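Long-range contact in citryl-CoA lyase (Hydrogenobacter thermophilus, PDB 6HXP), which probably cleaves citryl-CoA to acetyl-CoA and oxaloacetate: residues Asp105-Ile110 and Ala194-Met199. Residues are numbered along the deposited sequence; the frame is centred on the assembly and turned at random. Where two conformers were deposited one is given.
Sequences DAMRFI and AIASEM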
loop_
_atom_site.group_PDB
_atom_site.type_symbol
_atom_site.label_atom_id
_atom_site.label_comp_id
_atom_site.label_asym_id
_atom_site.label_seq_id
_atom_site.Cartn_x
_atom_site.Cartn_y
_atom_site.Cartn_z
ATOM N N ASP A 105 -9.929 11.235 -16.880
ATOM C CA ASP A 105 -9.703 11.816 -18.180
ATOM C C ASP A 105 -11.009 12.051 -18.934
ATOM O O ASP A 105 -11.158 13.081 -19.580
ATOM C CB ASP A 105 -8.766 10.946 -19.013
ATOM C CG ASP A 105 -7.413 10.694 -18.356
ATOM O OD1 ASP A 105 -6.978 11.546 -17.544
ATOM O OD2 ASP A 105 -6.805 9.657 -18.655
ATOM N N ALA A 106 -11.893 11.064 -18.922
ATOM C CA ALA A 106 -13.177 11.178 -19.625
ATOM C C ALA A 106 -14.058 12.235 -18.972
ATOM O O ALA A 106 -14.700 12.992 -19.696
ATOM C CB ALA A 106 -13.884 9.844 -19.636
ATOM N N MET A 107 -14.044 12.358 -17.633
ATOM C CA MET A 107 -14.831 13.427 -17.006
ATOM C C MET A 107 -14.308 14.789 -17.428
ATOM O O MET A 107 -15.094 15.687 -17.688
ATOM C CB MET A 107 -14.785 13.324 -15.477
ATOM C CG MET A 107 -15.652 12.205 -14.916
ATOM S SD MET A 107 -15.649 12.151 -13.117
ATOM C CE MET A 107 -16.686 13.590 -12.707
ATOM N N ARG A 108 -12.980 14.962 -17.499
ATOM C CA ARG A 108 -12.430 16.265 -17.910
ATOM C C ARG A 108 -12.815 16.571 -19.353
ATOM O O ARG A 108 -13.237 17.680 -19.674
ATOM C CB ARG A 108 -10.910 16.223 -17.750
ATOM C CG ARG A 108 -10.261 17.565 -17.911
ATOM C CD ARG A 108 -8.767 17.471 -17.689
ATOM N NE ARG A 108 -8.212 18.825 -17.593
ATOM C CZ ARG A 108 -6.937 19.094 -17.333
ATOM N NH1 ARG A 108 -6.056 18.110 -17.212
ATOM N NH2 ARG A 108 -6.528 20.351 -17.221
ATOM N N PHE A 109 -12.682 15.569 -20.229
ATOM C CA PHE A 109 -13.014 15.726 -21.644
ATOM C C PHE A 109 -14.510 16.090 -21.839
ATOM O O PHE A 109 -14.824 17.021 -22.582
ATOM C CB PHE A 109 -12.710 14.417 -22.388
ATOM C CG PHE A 109 -13.265 14.368 -23.789
ATOM C CD1 PHE A 109 -12.748 15.176 -24.777
ATOM C CD2 PHE A 109 -14.335 13.544 -24.100
ATOM C CE1 PHE A 109 -13.281 15.155 -26.072
ATOM C CE2 PHE A 109 -14.868 13.518 -25.388
ATOM C CZ PHE A 109 -14.346 14.338 -26.364
ATOM N N ILE A 110 -15.407 15.348 -21.189
ATOM C CA ILE A 110 -16.833 15.584 -21.292
ATOM C C ILE A 110 -17.201 16.955 -20.720
ATOM O O ILE A 110 -17.949 17.713 -21.353
ATOM C CB ILE A 110 -17.640 14.445 -20.633
ATOM C CG1 ILE A 110 -17.461 13.156 -21.434
ATOM C CG2 ILE A 110 -19.123 14.820 -20.534
ATOM C CD1 ILE A 110 -17.882 11.939 -20.703
ATOM N N ALA A 194 -19.714 10.436 -17.795
ATOM C CA ALA A 194 -20.786 11.310 -18.209
ATOM C C ALA A 194 -21.806 11.496 -17.094
ATOM O O ALA A 194 -22.265 12.612 -16.830
ATOM C CB ALA A 194 -21.483 10.722 -19.423
ATOM N N ILE A 195 -22.152 10.413 -16.417
ATOM C CA ILE A 195 -23.172 10.454 -15.363
ATOM C C ILE A 195 -22.641 11.250 -14.166
ATOM O O ILE A 195 -23.358 12.078 -13.631
ATOM C CB ILE A 195 -23.573 9.023 -14.999
ATOM C CG1 ILE A 195 -24.389 8.424 -16.170
ATOM C CG2 ILE A 195 -24.386 8.954 -13.698
ATOM C CD1 ILE A 195 -24.364 7.002 -16.220
ATOM N N ALA A 196 -21.397 11.003 -13.754
ATOM C CA ALA A 196 -20.830 11.739 -12.630
ATOM C C ALA A 196 -20.716 13.225 -12.997
ATOM O O ALA A 196 -20.903 14.093 -12.146
ATOM C CB ALA A 196 -19.464 11.181 -12.259
ATOM N N SER A 197 -20.433 13.529 -14.261
ATOM C CA SER A 197 -20.381 14.924 -14.714
ATOM C C SER A 197 -21.743 15.561 -14.697
ATOM O O SER A 197 -21.886 16.712 -14.292
ATOM C CB SER A 197 -19.754 15.014 -16.100
ATOM O OG SER A 197 -18.407 14.556 -16.118
ATOM N N GLU A 198 -22.775 14.794 -15.092
ATOM C CA GLU A 198 -24.167 15.263 -15.055
ATOM C C GLU A 198 -24.559 15.652 -13.626
ATOM O O GLU A 198 -25.384 16.573 -13.447
ATOM C CB GLU A 198 -25.122 14.200 -15.603
ATOM C CG GLU A 198 -26.385 14.790 -16.195
ATOM C CD GLU A 198 -26.127 15.279 -17.603
ATOM O OE1 GLU A 198 -26.186 14.438 -18.531
ATOM O OE2 GLU A 198 -25.669 16.432 -17.759
ATOM N N MET A 199 -24.022 14.924 -12.610
ATOM C CA MET A 199 -24.226 15.194 -11.173
ATOM C C MET A 199 -23.416 16.405 -10.674
ATOM O O MET A 199 -23.549 16.762 -9.510
ATOM C CB MET A 199 -23.803 13.976 -10.313
ATOM C CG MET A 199 -24.684 12.769 -10.458
ATOM S SD MET A 199 -23.933 11.358 -9.676
ATOM C CE MET A 199 -25.136 10.078 -9.987
#
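Met107 and Ile110, one helical turn apart, carry this buried helix-helix contact of the citrate synthase fold, in which the axes of 105-110, on helix 101-116, and 194-198, on helix 188-198, approach to 9.1 Å with a signed crossing angle of -56°. Asp105, at the start of 105-110, touches the bound coenzyme A. Met107 leaves its backbone with CG anti to the carbonyl carbon (chi1 -75°), and a bend at chi3 of 74° swings CE onto the methyl of Ala196, with CE and CB 3.7 Å apart. Nearer the backbone, Met107 CG lies 3.8 Å from Ser197 OG, where the CA atoms of the two segments are nearest. An alanine in place of Met107 would probably leave a gap over the Ala196 methyl and beside Ser197 OG. Ile110 reaches with CD1 over the backbone of Ala194, 3.8 Å from Ala194 N and 4.0 Å from Ala194 CB; its side chain also packs on His165 and Ala169 of helix 164-180. Although buried between Met107 and Ile110, the hydroxyl of Ser197 is satisfied within its own helix by Ala193 O and from helix 101-116 by Gln111 NE2. Across the contact, Ile110 CG2 stays 4.5 Å from Ser197 OG.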